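Local coordinates for protein aspartate aminotransferase (Giardia lamblia, PDB 3MEB) that probably catalyses the reversible, pyridoxal-phosphate-dependent transfer of an amino group between L-aspartate and 2-oxoglutarate, giving oxaloacetate and L-glutamate, and works as a homodimer, at residues A[147-152]-A[197-202]; A[174-179]-A[203-208]. All blocks are in the same frame, centred on the assembly; numbering follows the deposited sequence. Where two conformers were deposited one is given.

Interaction 1: A[147-152]-A[197-202]; sequences EFYMPS and QSAPEK
The phenol oxygen of Tyr149 reaches across to two carbons at once: Tyr149 OH lies 3.4 Å from Ala199 CB and equally close to CD of the Pro200 ring. No hydrogen bond spans this contact, so the oxygen meets its neighbours here by van der Waals packing alone. The Ala199 methyl also rests against the far end of the ring, with Tyr149 CZ 3.5 Å from Ala199 CB and CE2 a little farther from the same methyl, and it approaches obliquely. CG of Tyr149 stands anti to its own carbonyl carbon (chi1 -76°), which sends the ring off the strand toward the turn that follows helix 189-198. Farther out, Glu147 lays its chain at roughly a right angle to the proline ring. The bend at its chi2 (-96°) folds the carboxylate round, and Glu147 CG and OE2 each come to about 4.1 Å from Pro200 CG. This is a loose contact at the margin, where Glu147 is partly exposed and Pro200 exposed, while Ala199, against the phenol end of Tyr149, is buried. About 158 Å² is buried between the two segments in all.

The turn has bonds of its own: Lys234 NZ bonds to the carbonyl oxygens of Gln197 and Ala199, and Ser203 OG to that of Pro200. Phe205 stacks on the Tyr149 ring, tying it to the next strand as well. What is seen here is a helix-to-strand connection packed against a sheet strand: the turn lies on the Tyr149 side of strand 148-151, as part of the beta-alpha-beta crossover from strand 174-176 through helix 189-198 to strand 204-208, which passes over strand 148-151 in the large domain of a fold-type I aminotransferase.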
ATOM      1  N   GLU A 147       8.138 -25.467  -4.893  1.00  6.64           N
ATOM      2  CA  GLU A 147       7.157 -25.309  -5.952  1.00  7.08           C
ATOM      3  C   GLU A 147       5.898 -24.699  -5.381  1.00  6.08           C
ATOM      4  O   GLU A 147       5.524 -25.013  -4.257  1.00  5.98           O
ATOM      5  CB  GLU A 147       6.780 -26.644  -6.572  1.00  7.04           C
ATOM      6  CG  GLU A 147       7.932 -27.543  -6.905  1.00 11.57           C
ATOM      7  CD  GLU A 147       8.376 -27.439  -8.319  1.00 15.71           C
ATOM      8  OE1 GLU A 147       8.266 -26.334  -8.909  1.00 19.25           O
ATOM      9  OE2 GLU A 147       8.823 -28.481  -8.826  1.00 16.61           O
ATOM     10  N   PHE A 148       5.262 -23.824  -6.159  1.00  5.00           N
ATOM     11  CA  PHE A 148       4.026 -23.149  -5.765  1.00  5.19           C
ATOM     12  C   PHE A 148       2.886 -23.639  -6.655  1.00  4.75           C
ATOM     13  O   PHE A 148       3.009 -23.574  -7.886  1.00  5.25           O
ATOM     14  CB  PHE A 148       4.190 -21.659  -5.974  1.00  5.51           C
ATOM     15  CG  PHE A 148       3.141 -20.841  -5.300  1.00  5.87           C
ATOM     16  CD1 PHE A 148       1.886 -20.701  -5.866  1.00  5.62           C
ATOM     17  CD2 PHE A 148       3.421 -20.193  -4.102  1.00  7.40           C
ATOM     18  CE1 PHE A 148       0.908 -19.960  -5.245  1.00  7.84           C
ATOM     19  CE2 PHE A 148       2.462 -19.443  -3.484  1.00  7.19           C
ATOM     20  CZ  PHE A 148       1.201 -19.310  -4.074  1.00  8.24           C
ATOM     21  N   TYR A 149       1.794 -24.100  -6.050  1.00  3.73           N
ATOM     22  CA  TYR A 149       0.682 -24.731  -6.776  1.00  3.43           C
ATOM     23  C   TYR A 149      -0.615 -23.913  -6.651  1.00  4.32           C
ATOM     24  O   TYR A 149      -1.065 -23.601  -5.548  1.00  4.80           O
ATOM     25  CB  TYR A 149       0.429 -26.152  -6.235  1.00  3.18           C
ATOM     26  CG  TYR A 149       1.438 -27.161  -6.695  1.00  2.00           C
ATOM     27  CD1 TYR A 149       1.150 -28.069  -7.721  1.00  3.13           C
ATOM     28  CD2 TYR A 149       2.662 -27.246  -6.095  1.00  2.00           C
ATOM     29  CE1 TYR A 149       2.085 -29.003  -8.134  1.00  2.35           C
ATOM     30  CE2 TYR A 149       3.608 -28.192  -6.523  1.00  3.03           C
ATOM     31  CZ  TYR A 149       3.319 -29.043  -7.520  1.00  2.00           C
ATOM     32  OH  TYR A 149       4.294 -29.941  -7.897  1.00  3.68           O
ATOM     33  N   MET A 150      -1.180 -23.516  -7.778  1.00  3.70           N
ATOM     34  CA  MET A 150      -2.446 -22.806  -7.783  1.00  4.16           C
ATOM     35  C   MET A 150      -3.561 -23.769  -8.129  1.00  2.70           C
ATOM     36  O   MET A 150      -3.319 -24.716  -8.857  1.00  2.00           O
ATOM     37  CB  MET A 150      -2.456 -21.729  -8.840  1.00  4.35           C
ATOM     38  CG  MET A 150      -1.262 -20.818  -8.845  1.00  9.59           C
ATOM     39  SD  MET A 150      -1.783 -19.147  -8.630  1.00 13.11           S
ATOM     40  CE  MET A 150      -0.205 -18.281  -8.781  1.00 11.87           C
ATOM     41  N   PRO A 151      -4.795 -23.536  -7.627  1.00  2.00           N
ATOM     42  CA  PRO A 151      -5.903 -24.304  -8.203  1.00  2.00           C
ATOM     43  C   PRO A 151      -6.046 -23.979  -9.710  1.00  3.06           C
ATOM     44  O   PRO A 151      -5.685 -22.845 -10.140  1.00  2.19           O
ATOM     45  CB  PRO A 151      -7.115 -23.813  -7.411  1.00  2.12           C
ATOM     46  CG  PRO A 151      -6.698 -22.439  -6.906  1.00  2.00           C
ATOM     47  CD  PRO A 151      -5.258 -22.501  -6.693  1.00  2.56           C
ATOM     48  N   SER A 152      -6.518 -24.948 -10.512  1.00  2.95           N
ATOM     49  CA  SER A 152      -6.561 -24.779 -11.973  1.00  4.09           C
ATOM     50  C   SER A 152      -7.513 -23.659 -12.455  1.00  4.59           C
ATOM     51  O   SER A 152      -7.380 -23.161 -13.586  1.00  3.44           O
ATOM     52  CB  SER A 152      -6.862 -26.103 -12.686  1.00  4.56           C
ATOM     53  OG  SER A 152      -8.059 -26.696 -12.205  1.00  4.95           O
ATOM     54  N   GLN A 197      -0.753 -35.162  -3.610  1.00  5.37           N
ATOM     55  CA  GLN A 197       0.065 -36.298  -3.178  1.00  5.90           C
ATOM     56  C   GLN A 197       1.325 -36.490  -4.041  1.00  5.16           C
ATOM     57  O   GLN A 197       2.334 -36.923  -3.518  1.00  6.26           O
ATOM     58  CB  GLN A 197      -0.770 -37.601  -3.138  1.00  6.83           C
ATOM     59  CG  GLN A 197      -0.039 -38.854  -2.589  1.00  9.10           C
ATOM     60  CD  GLN A 197       0.066 -38.875  -1.065  1.00 12.41           C
ATOM     61  OE1 GLN A 197      -0.934 -38.697  -0.365  1.00 17.44           O
ATOM     62  NE2 GLN A 197       1.272 -39.118  -0.545  1.00 14.70           N
ATOM     63  N   SER A 198       1.247 -36.156  -5.331  0.50  4.67           N
ATOM     64  CA  SER A 198       2.350 -36.369  -6.278  0.50  4.08           C
ATOM     65  C   SER A 198       3.391 -35.239  -6.309  0.50  3.93           C
ATOM     66  O   SER A 198       4.499 -35.425  -6.817  0.50  3.04           O
ATOM     67  CB  SER A 198       1.779 -36.571  -7.681  0.50  4.26           C
ATOM     68  OG  SER A 198       1.008 -37.754  -7.725  0.50  2.89           O
ATOM     69  N   ALA A 199       3.035 -34.075  -5.773  1.00  2.98           N
ATOM     70  CA  ALA A 199       3.947 -32.934  -5.728  1.00  3.84           C
ATOM     71  C   ALA A 199       5.151 -33.253  -4.838  1.00  3.92           C
ATOM     72  O   ALA A 199       5.038 -34.041  -3.890  1.00  3.67           O
ATOM     73  CB  ALA A 199       3.230 -31.684  -5.203  1.00  2.43           C
ATOM     74  N   PRO A 200       6.302 -32.644  -5.128  1.00  4.64           N
ATOM     75  CA  PRO A 200       7.432 -32.823  -4.185  1.00  4.97           C
ATOM     76  C   PRO A 200       7.068 -32.384  -2.766  1.00  4.99           C
ATOM     77  O   PRO A 200       6.279 -31.453  -2.575  1.00  3.86           O
ATOM     78  CB  PRO A 200       8.521 -31.894  -4.739  1.00  4.95           C
ATOM     79  CG  PRO A 200       8.108 -31.542  -6.142  1.00  5.20           C
ATOM     80  CD  PRO A 200       6.611 -31.692  -6.214  1.00  5.17           C
ATOM     81  N   GLU A 201       7.650 -33.039  -1.776  1.00  5.17           N
ATOM     82  CA  GLU A 201       7.373 -32.663  -0.403  0.50  5.19           C
ATOM     83  C   GLU A 201       7.765 -31.207  -0.147  1.00  5.02           C
ATOM     84  O   GLU A 201       8.605 -30.647  -0.856  1.00  4.25           O
ATOM     85  CB  GLU A 201       8.048 -33.622   0.582  0.50  5.50           C
ATOM     86  CG  GLU A 201       9.549 -33.668   0.520  0.50  6.09           C
ATOM     87  CD  GLU A 201      10.114 -34.478   1.649  0.50  5.63           C
ATOM     88  OE1 GLU A 201       9.556 -35.562   1.932  0.50  7.70           O
ATOM     89  OE2 GLU A 201      11.094 -34.021   2.250  0.50  6.80           O
ATOM     90  N   LYS A 202       7.104 -30.592   0.839  1.00  4.37           N
ATOM     91  CA  LYS A 202       7.316 -29.186   1.210  1.00  4.60           C
ATOM     92  C   LYS A 202       7.034 -28.220   0.059  1.00  4.43           C
ATOM     93  O   LYS A 202       7.702 -27.197  -0.101  1.00  2.76           O
ATOM     94  CB  LYS A 202       8.712 -28.973   1.806  1.00  5.13           C
ATOM     95  CG  LYS A 202       8.994 -29.977   2.933  1.00  7.43           C
ATOM     96  CD  LYS A 202      10.450 -29.955   3.379  1.00 10.23           C
ATOM     97  CE  LYS A 202      10.710 -30.993   4.487  1.00 12.81           C
ATOM     98  NZ  LYS A 202      12.083 -30.858   5.087  1.00 15.03           N
TER

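Interaction 2: A[174-179]-A[203-208]. With EDO (1,2-ethanediol), chain J.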
ATOM      1  N   LYS A 174       2.914 -24.157 -10.666  1.00  4.46           N
ATOM      2  CA  LYS A 174       2.186 -25.386 -11.006  1.00  3.49           C
ATOM      3  C   LYS A 174       0.708 -25.286 -10.606  1.00  3.57           C
ATOM      4  O   LYS A 174       0.282 -24.303  -9.948  1.00  2.67           O
ATOM      5  CB  LYS A 174       2.840 -26.597 -10.344  1.00  3.42           C
ATOM      6  N   GLU A 175      -0.070 -26.294 -11.029  1.00  2.93           N
ATOM      7  CA  GLU A 175      -1.473 -26.313 -10.773  1.00  3.35           C
ATOM      8  C   GLU A 175      -1.866 -27.643 -10.136  1.00  3.03           C
ATOM      9  O   GLU A 175      -1.259 -28.683 -10.398  1.00  2.00           O
ATOM     10  CB  GLU A 175      -2.250 -26.097 -12.054  1.00  3.86           C
ATOM     11  CG  GLU A 175      -1.978 -24.745 -12.730  1.00  6.84           C
ATOM     12  CD  GLU A 175      -2.810 -24.576 -13.990  1.00  7.85           C
ATOM     13  OE1 GLU A 175      -2.614 -25.363 -14.929  1.00 11.39           O
ATOM     14  OE2 GLU A 175      -3.669 -23.679 -14.021  1.00  9.17           O
ATOM     15  N   TYR A 176      -2.894 -27.592  -9.313  1.00  2.00           N
ATOM     16  CA  TYR A 176      -3.573 -28.803  -8.883  1.00  2.10           C
ATOM     17  C   TYR A 176      -4.974 -28.777  -9.468  1.00  2.82           C
ATOM     18  O   TYR A 176      -5.536 -27.706  -9.704  1.00  2.42           O
ATOM     19  CB  TYR A 176      -3.574 -28.965  -7.363  1.00  2.00           C
ATOM     20  CG  TYR A 176      -4.251 -27.891  -6.553  1.00  2.00           C
ATOM     21  CD1 TYR A 176      -5.608 -27.978  -6.246  1.00  2.00           C
ATOM     22  CD2 TYR A 176      -3.543 -26.806  -6.063  1.00  2.00           C
ATOM     23  CE1 TYR A 176      -6.239 -27.030  -5.505  1.00  2.00           C
ATOM     24  CE2 TYR A 176      -4.178 -25.822  -5.307  1.00  2.00           C
ATOM     25  CZ  TYR A 176      -5.521 -25.920  -5.055  1.00  2.00           C
ATOM     26  OH  TYR A 176      -6.157 -24.984  -4.292  1.00  2.00           O
ATOM     27  N   THR A 177      -5.518 -29.960  -9.733  1.00  3.17           N
ATOM     28  CA  THR A 177      -6.833 -30.067 -10.307  1.00  3.18           C
ATOM     29  C   THR A 177      -7.855 -29.472  -9.339  1.00  3.71           C
ATOM     30  O   THR A 177      -7.891 -29.804  -8.139  1.00  3.63           O
ATOM     31  CB  THR A 177      -7.218 -31.521 -10.574  1.00  3.33           C
ATOM     32  OG1 THR A 177      -6.377 -32.041 -11.602  1.00  2.51           O
ATOM     33  CG2 THR A 177      -8.663 -31.627 -10.999  1.00  4.36           C
ATOM     34  N   TYR A 178      -8.681 -28.605  -9.889  1.00  3.26           N
ATOM     35  CA  TYR A 178      -9.804 -28.074  -9.146  1.00  4.09           C
ATOM     36  C   TYR A 178     -11.117 -28.530  -9.804  1.00  4.25           C
ATOM     37  O   TYR A 178     -11.593 -29.602  -9.434  1.00  4.95           O
ATOM     38  CB  TYR A 178      -9.655 -26.573  -8.944  1.00  4.06           C
ATOM     39  CG  TYR A 178     -10.514 -26.060  -7.802  1.00  3.41           C
ATOM     40  CD1 TYR A 178     -10.116 -26.230  -6.486  1.00  2.47           C
ATOM     41  CD2 TYR A 178     -11.706 -25.417  -8.042  1.00  3.54           C
ATOM     42  CE1 TYR A 178     -10.877 -25.778  -5.442  1.00  2.39           C
ATOM     43  CE2 TYR A 178     -12.505 -24.939  -6.971  1.00  4.21           C
ATOM     44  CZ  TYR A 178     -12.051 -25.130  -5.678  1.00  3.54           C
ATOM     45  OH  TYR A 178     -12.777 -24.706  -4.596  1.00  2.16           O
ATOM     46  N   LEU A 179     -11.694 -27.798 -10.765  1.00  4.70           N
ATOM     47  CA  LEU A 179     -12.957 -28.226 -11.416  1.00  5.77           C
ATOM     48  C   LEU A 179     -12.724 -29.308 -12.446  1.00  7.44           C
ATOM     49  O   LEU A 179     -11.616 -29.439 -12.968  1.00  6.82           O
ATOM     50  CB  LEU A 179     -13.632 -27.055 -12.122  1.00  5.72           C
ATOM     51  CG  LEU A 179     -14.060 -25.847 -11.288  1.00  5.39           C
ATOM     52  CD1 LEU A 179     -14.720 -24.800 -12.222  1.00  5.69           C
ATOM     53  CD2 LEU A 179     -14.984 -26.282 -10.133  1.00  4.00           C
ATOM     54  N   SER A 203       6.017 -28.551  -0.730  1.00  3.57           N
ATOM     55  CA  SER A 203       5.529 -27.634  -1.748  1.00  3.14           C
ATOM     56  C   SER A 203       4.497 -26.680  -1.117  1.00  3.08           C
ATOM     57  O   SER A 203       4.018 -26.934  -0.016  1.00  2.20           O
ATOM     58  CB  SER A 203       4.928 -28.422  -2.912  1.00  2.84           C
ATOM     59  OG  SER A 203       5.967 -29.082  -3.608  1.00  2.76           O
ATOM     60  N   ILE A 204       4.166 -25.597  -1.822  1.00  2.99           N
ATOM     61  CA  ILE A 204       3.237 -24.587  -1.330  1.00  3.22           C
ATOM     62  C   ILE A 204       1.934 -24.689  -2.132  1.00  4.13           C
ATOM     63  O   ILE A 204       1.979 -24.733  -3.369  1.00  4.62           O
ATOM     64  CB  ILE A 204       3.823 -23.167  -1.499  1.00  3.64           C
ATOM     65  CG1 ILE A 204       5.167 -23.024  -0.783  1.00  3.27           C
ATOM     66  CG2 ILE A 204       2.842 -22.090  -0.989  1.00  2.63           C
ATOM     67  CD1 ILE A 204       6.072 -21.905  -1.349  1.00  4.27           C
ATOM     68  N   PHE A 205       0.796 -24.766  -1.447  1.00  2.71           N
ATOM     69  CA  PHE A 205      -0.492 -24.858  -2.128  1.00  3.61           C
ATOM     70  C   PHE A 205      -1.316 -23.677  -1.767  1.00  3.58           C
ATOM     71  O   PHE A 205      -1.544 -23.426  -0.588  1.00  3.79           O
ATOM     72  CB  PHE A 205      -1.221 -26.179  -1.780  1.00  3.14           C
ATOM     73  CG  PHE A 205      -0.593 -27.361  -2.442  1.00  3.21           C
ATOM     74  CD1 PHE A 205      -1.029 -27.800  -3.668  1.00  2.22           C
ATOM     75  CD2 PHE A 205       0.534 -27.956  -1.891  1.00  6.21           C
ATOM     76  CE1 PHE A 205      -0.388 -28.845  -4.302  1.00  2.00           C
ATOM     77  CE2 PHE A 205       1.163 -29.008  -2.521  1.00  4.07           C
ATOM     78  CZ  PHE A 205       0.692 -29.447  -3.720  1.00  5.24           C
ATOM     79  N   LEU A 206      -1.740 -22.935  -2.785  1.00  3.17           N
ATOM     80  CA  LEU A 206      -2.659 -21.823  -2.579  1.00  3.11           C
ATOM     81  C   LEU A 206      -4.073 -22.369  -2.543  1.00  3.02           C
ATOM     82  O   LEU A 206      -4.474 -23.142  -3.447  1.00  3.59           O
ATOM     83  CB  LEU A 206      -2.513 -20.804  -3.723  1.00  3.03           C
ATOM     84  CG  LEU A 206      -3.286 -19.496  -3.614  1.00  4.77           C
ATOM     85  CD1 LEU A 206      -2.825 -18.608  -2.450  1.00  4.63           C
ATOM     86  CD2 LEU A 206      -3.135 -18.750  -4.953  1.00  2.00           C
ATOM     87  N   PHE A 207      -4.798 -22.021  -1.480  1.00  2.00           N
ATOM     88  CA  PHE A 207      -6.166 -22.477  -1.266  1.00  2.00           C
ATOM     89  C   PHE A 207      -7.006 -21.273  -1.012  1.00  2.00           C
ATOM     90  O   PHE A 207      -6.566 -20.334  -0.344  1.00  2.90           O
ATOM     91  CB  PHE A 207      -6.295 -23.335   0.002  1.00  2.00           C
ATOM     92  CG  PHE A 207      -5.682 -24.685  -0.103  1.00  2.00           C
ATOM     93  CD1 PHE A 207      -6.160 -25.615  -1.024  1.00  2.05           C
ATOM     94  CD2 PHE A 207      -4.627 -25.041   0.720  1.00  2.00           C
ATOM     95  CE1 PHE A 207      -5.552 -26.895  -1.126  1.00  2.49           C
ATOM     96  CE2 PHE A 207      -4.046 -26.288   0.649  1.00  2.00           C
ATOM     97  CZ  PHE A 207      -4.503 -27.219  -0.277  1.00  2.31           C
ATOM     98  N   HIS A 208      -8.206 -21.272  -1.531  1.00  2.28           N
ATOM     99  CA  HIS A 208      -9.226 -20.322  -1.068  1.00  2.00           C
ATOM    100  C   HIS A 208      -9.890 -20.906   0.176  1.00  2.52           C
ATOM    101  O   HIS A 208     -10.304 -22.067   0.182  1.00  2.22           O
ATOM    102  CB  HIS A 208     -10.265 -20.099  -2.159  1.00  2.04           C
ATOM    103  CG  HIS A 208      -9.708 -19.553  -3.429  1.00  2.11           C
ATOM    104  ND1 HIS A 208     -10.293 -18.511  -4.109  1.00  2.00           N
ATOM    105  CD2 HIS A 208      -8.660 -19.957  -4.196  1.00  5.34           C
ATOM    106  CE1 HIS A 208      -9.613 -18.269  -5.216  1.00  5.32           C
ATOM    107  NE2 HIS A 208      -8.624 -19.145  -5.306  1.00  3.22           N
TER
HETATM  108  C1  EDO J 506     -11.243 -24.226  -1.836  1.00 16.01           C
HETATM  109  O1  EDO J 506     -10.921 -23.474  -3.020  1.00 13.92           O
HETATM  110  C2  EDO J 506     -12.586 -23.777  -1.262  1.00 15.87           C
HETATM  111  O2  EDO J 506     -13.167 -24.720  -0.367  1.00 15.93           O
HETATM  112  O   HOH W   1      -8.407 -23.565  -3.734  1.00  2.25           O
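The Tyr176 ring wedges obliquely against two phenylalanines, Phe205 and Phe207. Its CD2 comes 3.6 Å from Phe205 CD1, and arrives at the edge of the Phe205 ring, near that ring's plane. On Phe207 the end of the tyrosine does the touching: Tyr176 OH is 3.3 Å from Phe207 CD1, and the two ring planes are well inclined to each other. The three rings make a buried aromatic cluster. With CG of Tyr176 set between its backbone N and carbonyl carbon (chi1 61°), the ring extends over to the other strand and carries its hydroxyl to the main chain there.

Tyr176 OH donates to Leu206 O over 2.6 Å, in the plane of the carbonyl and with a C=O...O angle of 150°. The residue of strand 148-151 that faces this carbonyl is Pro151, which has no N-H to offer, and the phenol supplies a donor instead. A water donates to Tyr176 OH at 2.7 Å and accepts from His208 N at 3.2 Å, so the buried hydroxyl both gives and receives a bond. That water also bonds to O1 of a 1,2-ethanediol, probably from the crystallisation liquor, whose O1 donates to Tyr178 OH at 2.7 Å.

Strands 174-176 and 204-208 run in the same general sense, 52° apart; their axes come no nearer than 8.6 Å because strand 148-151 lies between them in the sheet. Helix 189-198 packs on two of the three rings, Asp195 touching Tyr176 and Ile196 touching Phe205, while Ala238 of the adjoining strand 237-242 meets Phe207.

Overall arrangement
Interactions 1 and 2 have centres 6 Å apart and interleave along the chain. The parallel strands 174-176, 148-151 and 204-208 join them: Met150 N lies 2.7 Å from Lys174 O and Tyr149 N 2.8 Å from Ile204 O, both probably hydrogen bonds. Tyr149 CE1 also packs 3.4 Å from Lys174 CB. Interaction 1 packs the turn after helix 189-198 on strand 148-151; interaction 2 links the strands that this helix connects. Interaction 1 lies away from the cofactor, whereas interaction 2 comes nearer: the side chain of Leu206 is about 8 Å from bound pyridoxal phosphate and about 7 Å from that of the cofactor-binding Trp155.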